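Local coordinates for concanavalin A-like lectin protein kinase family protein (Theobroma cacao, PDB 6CTH) that probably transfers phosphate from ATP to proteins as a protein kinase, and binds magnesium and an oxindole inhibitor in its active-site cleft, at residues A[12-17]-A[43-48]; A[136-141]-A[192-197]; A[256-261]-A[287-292]. One frame throughout, in Å; residues are numbered along the deposited sequence.

Contact 1 of 3, residues A[12-17]-A[43-48]; sequences KVTSNF and IAVKKV. With FE7 (N-{(3Z)-2-oxo-3-[phenyl({4-[(piperidin-1-yl)methyl]phenyl}amino)methylidene]-2,3-dihydro-1H-indol-5-yl}ethanesulfonamide), chain B.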
loop_
_atom_site.group_PDB
_atom_site.type_symbol
_atom_site.label_atom_id
_atom_site.label_comp_id
_atom_site.label_asym_id
_atom_site.label_seq_id
_atom_site.Cartn_x
_atom_site.Cartn_y
_atom_site.Cartn_z
ATOM N N LYS A 12 -18.907 -23.190 -2.893
ATOM C CA LYS A 12 -19.280 -23.842 -1.660
ATOM C C LYS A 12 -18.731 -23.145 -0.428
ATOM O O LYS A 12 -19.449 -22.875 0.530
ATOM C CB LYS A 12 -18.821 -25.311 -1.681
ATOM C CG LYS A 12 -19.811 -26.317 -1.131
ATOM C CD LYS A 12 -19.150 -27.717 -1.122
ATOM C CE LYS A 12 -20.123 -28.873 -1.198
ATOM N NZ LYS A 12 -21.142 -28.728 -2.293
ATOM N N VAL A 13 -17.448 -22.806 -0.436
ATOM C CA VAL A 13 -16.862 -22.259 0.783
ATOM C C VAL A 13 -17.257 -20.828 1.047
ATOM O O VAL A 13 -17.224 -20.416 2.195
ATOM C CB VAL A 13 -15.330 -22.424 0.849
ATOM C CG1 VAL A 13 -14.996 -23.898 0.824
ATOM C CG2 VAL A 13 -14.657 -21.608 -0.238
ATOM N N THR A 14 -17.652 -20.084 0.008
ATOM C CA THR A 14 -18.194 -18.708 0.176
ATOM C C THR A 14 -19.739 -18.581 0.259
ATOM O O THR A 14 -20.275 -17.459 0.323
ATOM C CB THR A 14 -17.759 -17.809 -0.979
ATOM O OG1 THR A 14 -18.292 -18.283 -2.223
ATOM C CG2 THR A 14 -16.244 -17.720 -1.024
ATOM N N SER A 15 -20.435 -19.719 0.241
ATOM C CA SER A 15 -21.899 -19.745 0.205
ATOM C C SER A 15 -22.430 -18.969 -0.998
ATOM O O SER A 15 -23.295 -18.108 -0.846
ATOM C CB SER A 15 -22.516 -19.193 1.493
ATOM O OG SER A 15 -22.281 -20.070 2.571
ATOM N N ASN A 16 -21.918 -19.320 -2.183
ATOM C CA ASN A 16 -22.241 -18.672 -3.441
ATOM C C ASN A 16 -22.011 -17.179 -3.331
ATOM O O ASN A 16 -22.871 -16.370 -3.675
ATOM C CB ASN A 16 -23.694 -18.998 -3.873
ATOM C CG ASN A 16 -23.851 -20.426 -4.316
ATOM O OD1 ASN A 16 -22.876 -21.087 -4.721
ATOM N ND2 ASN A 16 -25.102 -20.966 -4.215
ATOM N N PHE A 17 -20.835 -16.822 -2.809
ATOM C CA PHE A 17 -20.435 -15.426 -2.660
ATOM C C PHE A 17 -21.516 -14.559 -2.024
ATOM O O PHE A 17 -21.876 -13.492 -2.535
ATOM C CB PHE A 17 -20.005 -14.895 -4.029
ATOM C CG PHE A 17 -18.944 -15.733 -4.660
ATOM C CD1 PHE A 17 -17.618 -15.580 -4.276
ATOM C CD2 PHE A 17 -19.282 -16.718 -5.593
ATOM C CE1 PHE A 17 -16.635 -16.384 -4.831
ATOM C CE2 PHE A 17 -18.306 -17.520 -6.157
ATOM C CZ PHE A 17 -16.976 -17.354 -5.767
ATOM N N ILE A 43 -10.295 -18.700 4.419
ATOM C CA ILE A 43 -9.491 -18.121 3.355
ATOM C C ILE A 43 -10.162 -16.822 2.880
ATOM O O ILE A 43 -11.304 -16.555 3.285
ATOM C CB ILE A 43 -9.319 -19.072 2.163
ATOM C CG1 ILE A 43 -10.657 -19.551 1.610
ATOM C CG2 ILE A 43 -8.421 -20.258 2.559
ATOM C CD1 ILE A 43 -10.575 -20.441 0.389
ATOM N N ALA A 44 -9.489 -16.076 2.010
ATOM C CA ALA A 44 -10.073 -14.879 1.388
ATOM C C ALA A 44 -10.107 -15.110 -0.113
ATOM O O ALA A 44 -9.080 -15.438 -0.720
ATOM C CB ALA A 44 -9.255 -13.655 1.724
ATOM N N VAL A 45 -11.284 -14.975 -0.718
ATOM C CA VAL A 45 -11.472 -15.284 -2.121
ATOM C C VAL A 45 -11.851 -13.976 -2.803
ATOM O O VAL A 45 -12.873 -13.389 -2.449
ATOM C CB VAL A 45 -12.589 -16.303 -2.320
ATOM C CG1 VAL A 45 -12.818 -16.616 -3.797
ATOM C CG2 VAL A 45 -12.284 -17.584 -1.532
ATOM N N LYS A 46 -11.046 -13.556 -3.769
ATOM C CA LYS A 46 -11.359 -12.414 -4.617
ATOM C C LYS A 46 -12.014 -12.875 -5.911
ATOM O O LYS A 46 -11.427 -13.635 -6.687
ATOM C CB LYS A 46 -10.090 -11.630 -4.904
ATOM C CG LYS A 46 -10.339 -10.382 -5.745
ATOM C CD LYS A 46 -9.139 -9.465 -5.768
ATOM C CE LYS A 46 -9.494 -8.126 -6.406
ATOM N NZ LYS A 46 -8.364 -7.202 -6.217
ATOM N N LYS A 47 -13.253 -12.418 -6.123
ATOM C CA LYS A 47 -14.003 -12.669 -7.320
ATOM C C LYS A 47 -13.821 -11.498 -8.277
ATOM O O LYS A 47 -14.239 -10.370 -7.978
ATOM C CB LYS A 47 -15.472 -12.824 -6.960
ATOM C CG LYS A 47 -16.349 -13.200 -8.139
ATOM C CD LYS A 47 -17.716 -13.592 -7.622
ATOM C CE LYS A 47 -18.589 -14.101 -8.760
ATOM N NZ LYS A 47 -19.042 -13.010 -9.670
ATOM N N VAL A 48 -13.198 -11.760 -9.415
ATOM C CA VAL A 48 -12.855 -10.713 -10.345
ATOM C C VAL A 48 -14.082 -10.202 -11.071
ATOM O O VAL A 48 -15.003 -10.947 -11.408
ATOM C CB VAL A 48 -11.787 -11.181 -11.331
ATOM C CG1 VAL A 48 -11.557 -10.194 -12.461
ATOM C CG2 VAL A 48 -10.494 -11.468 -10.563
HETATM C C4 FE7 B . -7.635 -9.539 1.745
HETATM C C14 FE7 B . -10.519 -5.235 1.596
HETATM C C5 FE7 B . -6.835 -10.694 1.665
HETATM C C6 FE7 B . -6.020 -10.940 0.573
HETATM C C11 FE7 B . -9.731 -7.532 2.949
HETATM C C7 FE7 B . -5.976 -10.008 -0.448
HETATM C C8 FE7 B . -7.900 -10.866 3.654
HETATM C C9 FE7 B . -8.356 -9.610 3.006
HETATM C C10 FE7 B . -9.248 -8.755 3.616
HETATM C C12 FE7 B . -10.541 -7.617 1.824
HETATM C C13 FE7 B . -10.929 -6.472 1.152
HETATM N N1 FE7 B . -7.013 -11.445 2.812
HETATM N N2 FE7 B . -9.602 -9.007 4.883
HETATM C C3 FE7 B . -7.563 -8.603 0.715
HETATM N N3 FE7 B . -14.458 -7.379 8.784
HETATM O O2 FE7 B . -8.253 -11.313 4.739
HETATM C C2 FE7 B . -6.707 -8.827 -0.364
HETATM N N FE7 B . -6.477 -7.844 -1.370
HETATM S S FE7 B . -7.083 -6.351 -1.534
HETATM O O FE7 B . -8.277 -6.245 -0.758
HETATM O O1 FE7 B . -7.126 -6.068 -2.933
HETATM C C1 FE7 B . -5.767 -5.464 -0.770
HETATM C C FE7 B . -4.472 -6.042 -1.282
HETATM C C16 FE7 B . -9.331 -6.278 3.393
HETATM C C15 FE7 B . -9.723 -5.139 2.715
HETATM C C17 FE7 B . -10.519 -8.423 5.785
HETATM C C22 FE7 B . -11.356 -7.378 5.419
HETATM C C21 FE7 B . -12.207 -6.811 6.349
HETATM C C20 FE7 B . -12.243 -7.266 7.658
HETATM C C19 FE7 B . -11.401 -8.306 8.016
HETATM C C18 FE7 B . -10.550 -8.885 7.093
HETATM C C23 FE7 B . -13.186 -6.655 8.666
HETATM C C28 FE7 B . -15.272 -6.840 9.875
HETATM C C27 FE7 B . -16.539 -7.641 10.067
HETATM C C26 FE7 B . -17.349 -7.696 8.789
HETATM C C25 FE7 B . -16.486 -8.132 7.622
HETATM C C24 FE7 B . -15.226 -7.303 7.539
#

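Contact 2 of 3, residues A[136-141]-A[192-197]; sequences CVLHRD and GKASKE. With MG (magnesium ion), chain C.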
loop_
_atom_site.group_PDB
_atom_site.type_symbol
_atom_site.label_atom_id
_atom_site.label_comp_id
_atom_site.label_asym_id
_atom_site.label_seq_id
_atom_site.Cartn_x
_atom_site.Cartn_y
_atom_site.Cartn_z
ATOM N N CYS A 136 13.174 -6.295 -11.866
ATOM C CA CYS A 136 12.555 -5.239 -11.054
ATOM C C CYS A 136 11.031 -5.353 -11.280
ATOM O O CYS A 136 10.587 -5.602 -12.400
ATOM C CB CYS A 136 13.065 -3.889 -11.501
ATOM S SG CYS A 136 12.194 -2.468 -10.777
ATOM N N VAL A 137 10.267 -5.180 -10.202
ATOM C CA VAL A 137 8.811 -5.121 -10.250
ATOM C C VAL A 137 8.426 -3.719 -9.798
ATOM O O VAL A 137 8.801 -3.280 -8.719
ATOM C CB VAL A 137 8.181 -6.148 -9.337
ATOM C CG1 VAL A 137 6.673 -5.984 -9.250
ATOM C CG2 VAL A 137 8.506 -7.533 -9.865
ATOM N N LEU A 138 7.670 -3.034 -10.638
ATOM C CA LEU A 138 7.125 -1.730 -10.266
ATOM C C LEU A 138 5.704 -2.011 -9.897
ATOM O O LEU A 138 4.986 -2.636 -10.666
ATOM C CB LEU A 138 7.173 -0.766 -11.446
ATOM C CG LEU A 138 8.557 -0.482 -11.982
ATOM C CD1 LEU A 138 8.463 0.514 -13.127
ATOM C CD2 LEU A 138 9.441 0.069 -10.900
ATOM N N HIS A 139 5.324 -1.639 -8.686
ATOM C CA HIS A 139 4.013 -1.979 -8.134
ATOM C C HIS A 139 2.871 -1.154 -8.754
ATOM O O HIS A 139 1.812 -1.712 -9.161
ATOM C CB HIS A 139 4.062 -1.777 -6.617
ATOM C CG HIS A 139 2.821 -2.205 -5.913
ATOM N ND1 HIS A 139 1.633 -1.459 -5.946
ATOM C CD2 HIS A 139 2.549 -3.330 -5.209
ATOM C CE1 HIS A 139 0.709 -2.109 -5.248
ATOM N NE2 HIS A 139 1.232 -3.258 -4.812
ATOM N N ARG A 140 3.056 0.157 -8.746
ATOM C CA ARG A 140 2.144 1.095 -9.384
ATOM C C ARG A 140 0.854 1.410 -8.642
ATOM O O ARG A 140 0.061 2.216 -9.110
ATOM C CB ARG A 140 1.878 0.682 -10.828
ATOM C CG ARG A 140 3.127 0.749 -11.686
ATOM C CD ARG A 140 2.860 0.329 -13.113
ATOM N NE ARG A 140 2.054 1.310 -13.823
ATOM C CZ ARG A 140 1.018 1.007 -14.594
ATOM N NH1 ARG A 140 0.654 -0.254 -14.756
ATOM N NH2 ARG A 140 0.344 1.967 -15.203
ATOM N N ASP A 141 0.653 0.803 -7.481
ATOM C CA ASP A 141 -0.535 1.132 -6.689
ATOM C C ASP A 141 -0.326 1.013 -5.202
ATOM O O ASP A 141 -1.156 0.460 -4.459
ATOM C CB ASP A 141 -1.718 0.329 -7.162
ATOM C CG ASP A 141 -3.071 0.974 -6.803
ATOM O OD1 ASP A 141 -3.118 2.173 -6.473
ATOM O OD2 ASP A 141 -4.074 0.247 -6.927
ATOM N N GLY A 192 3.460 9.853 -18.267
ATOM C CA GLY A 192 2.961 8.495 -18.279
ATOM C C GLY A 192 3.942 7.454 -17.781
ATOM O O GLY A 192 3.595 6.297 -17.682
ATOM N N LYS A 193 5.160 7.852 -17.452
ATOM C CA LYS A 193 6.257 6.891 -17.232
ATOM C C LYS A 193 6.251 6.407 -15.778
ATOM O O LYS A 193 6.364 7.248 -14.870
ATOM C CB LYS A 193 7.591 7.562 -17.561
ATOM N N ALA A 194 6.109 5.095 -15.561
ATOM C CA ALA A 194 6.257 4.497 -14.223
ATOM C C ALA A 194 7.722 4.118 -13.990
ATOM O O ALA A 194 8.401 3.734 -14.905
ATOM C CB ALA A 194 5.396 3.279 -14.063
ATOM N N SER A 195 8.176 4.255 -12.760
ATOM C CA SER A 195 9.585 3.989 -12.409
ATOM C C SER A 195 9.696 3.634 -10.959
ATOM O O SER A 195 8.745 3.758 -10.199
ATOM C CB SER A 195 10.409 5.243 -12.672
ATOM O OG SER A 195 9.916 6.322 -11.865
ATOM N N LYS A 196 10.906 3.250 -10.544
ATOM C CA LYS A 196 11.148 3.053 -9.119
ATOM C C LYS A 196 10.789 4.335 -8.342
ATOM O O LYS A 196 10.192 4.268 -7.290
ATOM C CB LYS A 196 12.623 2.697 -8.853
ATOM C CG LYS A 196 13.012 1.319 -9.408
ATOM C CD LYS A 196 14.519 1.043 -9.236
ATOM C CE LYS A 196 14.882 -0.222 -10.015
ATOM N NZ LYS A 196 16.387 -0.382 -10.033
ATOM N N GLU A 197 11.128 5.466 -8.924
ATOM C CA GLU A 197 10.897 6.787 -8.298
ATOM C C GLU A 197 9.383 7.119 -8.164
ATOM O O GLU A 197 8.971 7.779 -7.198
ATOM C CB GLU A 197 11.619 7.885 -9.080
ATOM C CG GLU A 197 13.148 7.876 -8.994
ATOM C CD GLU A 197 13.759 6.738 -9.768
ATOM O OE1 GLU A 197 13.163 6.302 -10.776
ATOM O OE2 GLU A 197 14.809 6.178 -9.340
HETATM MG MG MG C . -4.966 -1.427 -7.547
HETATM O O HOH W 1 -6.410 -1.171 -6.154
HETATM O O HOH W 2 -5.923 -0.238 -8.965
HETATM O O HOH W 3 -5.937 -3.137 -8.546
HETATM O O HOH W 4 -3.414 -1.941 -8.875
#

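Contact 3 of 3, residues A[256-261]-A[287-292]; sequences PKQLEC and LNFEAP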
loop_
_atom_site.group_PDB
_atom_site.type_symbol
_atom_site.label_atom_id
_atom_site.label_comp_id
_atom_site.label_asym_id
_atom_site.label_seq_id
_atom_site.Cartn_x
_atom_site.Cartn_y
_atom_site.Cartn_z
ATOM N N PRO A 256 9.620 11.458 19.296
ATOM C CA PRO A 256 9.827 12.640 18.432
ATOM C C PRO A 256 10.913 12.553 17.360
ATOM O O PRO A 256 10.809 13.165 16.307
ATOM C CB PRO A 256 10.217 13.761 19.439
ATOM C CG PRO A 256 9.788 13.266 20.784
ATOM C CD PRO A 256 9.905 11.766 20.713
ATOM N N LYS A 257 11.987 11.884 17.700
ATOM C CA LYS A 257 13.099 11.652 16.797
ATOM C C LYS A 257 12.651 10.781 15.580
ATOM O O LYS A 257 13.020 11.055 14.440
ATOM C CB LYS A 257 14.175 10.948 17.594
ATOM C CG LYS A 257 15.473 10.718 16.884
ATOM C CD LYS A 257 16.366 9.797 17.728
ATOM C CE LYS A 257 17.546 9.289 16.925
ATOM N NZ LYS A 257 18.317 10.438 16.351
ATOM N N GLN A 258 11.858 9.751 15.857
ATOM C CA GLN A 258 11.315 8.857 14.812
ATOM C C GLN A 258 10.245 9.572 14.027
ATOM O O GLN A 258 10.129 9.384 12.827
ATOM C CB GLN A 258 10.771 7.550 15.410
ATOM C CG GLN A 258 11.848 6.597 15.917
ATOM C CD GLN A 258 11.303 5.320 16.533
ATOM O OE1 GLN A 258 10.114 5.174 16.790
ATOM N NE2 GLN A 258 12.189 4.383 16.779
ATOM N N LEU A 259 9.476 10.450 14.674
ATOM C CA LEU A 259 8.448 11.188 13.954
ATOM C C LEU A 259 9.084 12.128 12.963
ATOM O O LEU A 259 8.642 12.216 11.828
ATOM C CB LEU A 259 7.532 11.996 14.893
ATOM C CG LEU A 259 6.560 12.947 14.199
ATOM C CD1 LEU A 259 5.567 12.249 13.273
ATOM C CD2 LEU A 259 5.822 13.730 15.275
ATOM N N GLU A 260 10.116 12.855 13.405
ATOM C CA GLU A 260 10.834 13.736 12.529
ATOM C C GLU A 260 11.376 12.978 11.342
ATOM O O GLU A 260 11.307 13.436 10.202
ATOM C CB GLU A 260 12.022 14.390 13.282
ATOM C CG GLU A 260 12.827 15.360 12.448
ATOM C CD GLU A 260 13.911 16.054 13.276
ATOM O OE1 GLU A 260 14.766 15.343 13.829
ATOM O OE2 GLU A 260 13.826 17.280 13.396
ATOM N N CYS A 261 11.951 11.825 11.637
ATOM C CA CYS A 261 12.592 11.033 10.610
ATOM C C CYS A 261 11.570 10.569 9.592
ATOM O O CYS A 261 11.809 10.670 8.397
ATOM C CB CYS A 261 13.280 9.851 11.237
ATOM S SG CYS A 261 14.273 8.960 10.031
ATOM N N LEU A 287 15.689 5.743 7.931
ATOM C CA LEU A 287 14.750 5.274 8.947
ATOM C C LEU A 287 15.414 4.549 10.124
ATOM O O LEU A 287 14.893 4.620 11.265
ATOM C CB LEU A 287 13.673 4.328 8.323
ATOM C CG LEU A 287 12.684 5.088 7.428
ATOM C CD1 LEU A 287 11.824 4.093 6.687
ATOM C CD2 LEU A 287 11.827 6.156 8.133
ATOM N N ASN A 288 16.525 3.857 9.850
ATOM C CA ASN A 288 17.300 3.156 10.888
ATOM C C ASN A 288 18.443 3.984 11.438
ATOM O O ASN A 288 19.311 3.441 12.137
ATOM C CB ASN A 288 17.823 1.825 10.343
ATOM C CG ASN A 288 16.711 0.850 10.080
ATOM O OD1 ASN A 288 16.224 0.719 8.954
ATOM N ND2 ASN A 288 16.230 0.226 11.132
ATOM N N PHE A 289 18.496 5.267 11.092
ATOM C CA PHE A 289 19.483 6.199 11.626
ATOM C C PHE A 289 20.909 5.730 11.340
ATOM O O PHE A 289 21.818 5.963 12.149
ATOM C CB PHE A 289 19.245 6.406 13.124
ATOM C CG PHE A 289 17.876 6.932 13.446
ATOM C CD1 PHE A 289 17.556 8.263 13.183
ATOM C CD2 PHE A 289 16.910 6.098 14.008
ATOM C CE1 PHE A 289 16.281 8.756 13.468
ATOM C CE2 PHE A 289 15.642 6.573 14.290
ATOM C CZ PHE A 289 15.327 7.899 14.016
ATOM N N GLU A 290 21.096 5.097 10.184
ATOM C CA GLU A 290 22.397 4.681 9.689
ATOM C C GLU A 290 22.937 5.662 8.642
ATOM O O GLU A 290 24.078 5.503 8.162
ATOM C CB GLU A 290 22.308 3.251 9.108
ATOM C CG GLU A 290 21.911 2.193 10.128
ATOM C CD GLU A 290 21.817 0.759 9.563
ATOM O OE1 GLU A 290 22.595 0.368 8.659
ATOM O OE2 GLU A 290 20.984 -0.024 10.052
ATOM N N ALA A 291 22.155 6.673 8.284
ATOM C CA ALA A 291 22.576 7.696 7.322
ATOM C C ALA A 291 21.854 8.975 7.618
ATOM O O ALA A 291 20.795 8.926 8.249
ATOM C CB ALA A 291 22.318 7.254 5.882
ATOM N N PRO A 292 22.374 10.130 7.148
ATOM C CA PRO A 292 21.753 11.390 7.588
ATOM C C PRO A 292 20.372 11.713 7.040
ATOM O O PRO A 292 20.042 11.303 5.933
ATOM C CB PRO A 292 22.726 12.462 7.066
ATOM C CG PRO A 292 24.016 11.754 6.970
ATOM C CD PRO A 292 23.642 10.394 6.445
#

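Contact 1 of 3, residues A[12-17]-A[43-48]
In the N-lobe of this protein kinase, strand 41-48 carries the Ala-Val-Lys motif, and the end of helix 7-14 packs on the face turned away from the inhibitor. Helix 7-14 closes in a Schellman motif at Ser15, and Ser15, Asn16 and Phe17 all keep positive phi. This left-handed turn brings the Phe17 ring back against the strand. Lys47 CD lies almost over the ring centre, a CH-pi contact 3.8 Å from the Phe17 centroid and 10° off the normal. The Lys47 chain starts with CG anti to the backbone N (chi1 -176°) and bends only at its last torsion. Thr14 OG1 sits over the opposite face of the same ring, while Val45 CG1 meets it at the edge, in plane, 4.0 Å from Phe17 CE1. Further along the strand, Thr14 CG2 crosses Val45 CG2 at 4.0 Å, and Val13 CG2 touches Ile43 CD1. Thr14 OG1 accepts from Phe17 N at 3.0 Å (152°), an ST motif, and donates to Leu10 O. On the strand's other side, Ala44 CB comes within 3.3 Å of inhibitor atom N1, and Lys46 NZ within 3.7 Å of sulfonamide O1. No hydrogen bond joins the two segments, so methyls, methylenes and a ring face hold them together; the Lys47 ammonium adds at most a weak attraction to the ring and a weak, long ion pair with Glu86.

Contact 2 of 3, residues A[136-141]-A[192-197]
Leu138 wedges its two methyls against the backbone that leads into helix 196-212. Leu138 CD2 stops 3.5 Å from Lys196 N and Leu138 CD1 3.7 Å from Ala194 O, with CG anti to the carbonyl carbon (chi1 -61°). To one side, Cys136 SG lies alongside the extended lysine chain, 3.6 Å from Lys196 CE, and Lys196 NZ forms a salt bridge with Glu131. To the other, Ala194 CB packs on the aliphatic part and NE of Arg140, at 3.9 Å from Arg140 NE. The arginine bends at chi3 (70°), and its guanidinium is held by the carbonyl oxygens of Leu162 and Leu176. Strand 136-138 leads into the His-Arg-Asp motif of the kinase catalytic loop, residues 139-141. Asp141 N donates to His139 ND1 at 2.9 Å, nearly in the imidazole plane, while His139 NE2 reaches Gly158 O; bonds at both nitrogens fix the ring's rotation. Asp141 OD2 binds magnesium at 2.0 Å, beside four waters and Asp159, and Asp141 OD1 is hydrogen-bonded to Thr180 OG1. Further back, Asp199 of helix 196-212 receives the backbone N-H groups of His139 and Arg140, and N-cap Ser195 caps a backbone N of the first turn with its side chain.

Contact 3 of 3, residues A[256-261]-A[287-292]
Aromatic contacts dominate, centred on Phe289. Lys257, an extended chain bent at its last torsion (chi4 55°), meets the ring tip to tip: Lys257 CE stands over one face, toward the rim, in a CH-pi contact, 3.7 Å from Phe289 CE1. The ammonium follows off-centre, with Lys257 NZ 4.3 Å from the Phe289 centroid in a cation-pi contact. Cys261 approaches obliquely; its SG is 4.6 Å from the centroid of Phe289, a sulfur-aromatic contact, and its CB touches Phe289 CE1 at 3.9 Å. At the ring's edge come Gln258 CG, 4.1 Å from Phe289 CE2, and, in plane, the carbonyl oxygen of Lys257. The ring owes its place to a Schellman motif that ends helix 280-287 in the kinase C-lobe: Phe289 is the C-prime residue, with phi 58°, and its side chain turns back onto helix 256-269. Apolar packing continues toward Leu287, where Cys261 SG, anti to its backbone N, rests 3.9 Å from Leu287 CA and 4.2 Å from Leu287 CD2. Two hydrogen bonds tie the contact to helix 112-132: Gln258 OE1 accepts from Trp112 NE1, its amide nearly coplanar with the Phe289 ring (11°), and Leu287 O from the Tyr116 hydroxyl.

How the contacts relate
The three contacts come in series along the chain and run from one kinase lobe to the other. Contact 1 joins helix 7-14 to strand 41-48 of the N-lobe sheet; contacts 2 and 3 lie in the helical C-lobe, and contacts 1 and 3 are on opposite sides of the chain's centre, about 43 Å apart between centres. Contact 2 is about 31 Å from contact 1 and 26 Å from contact 3, centre to centre, and none touch. Helix 112-132 serves both C-lobe contacts, through Glu131 near one end and Tyr116 near the other. Contacts 1 and 2 flank the active-site cleft, one supplying inhibitor-lining residues and the other a magnesium ligand, whereas contact 3 is distant packing.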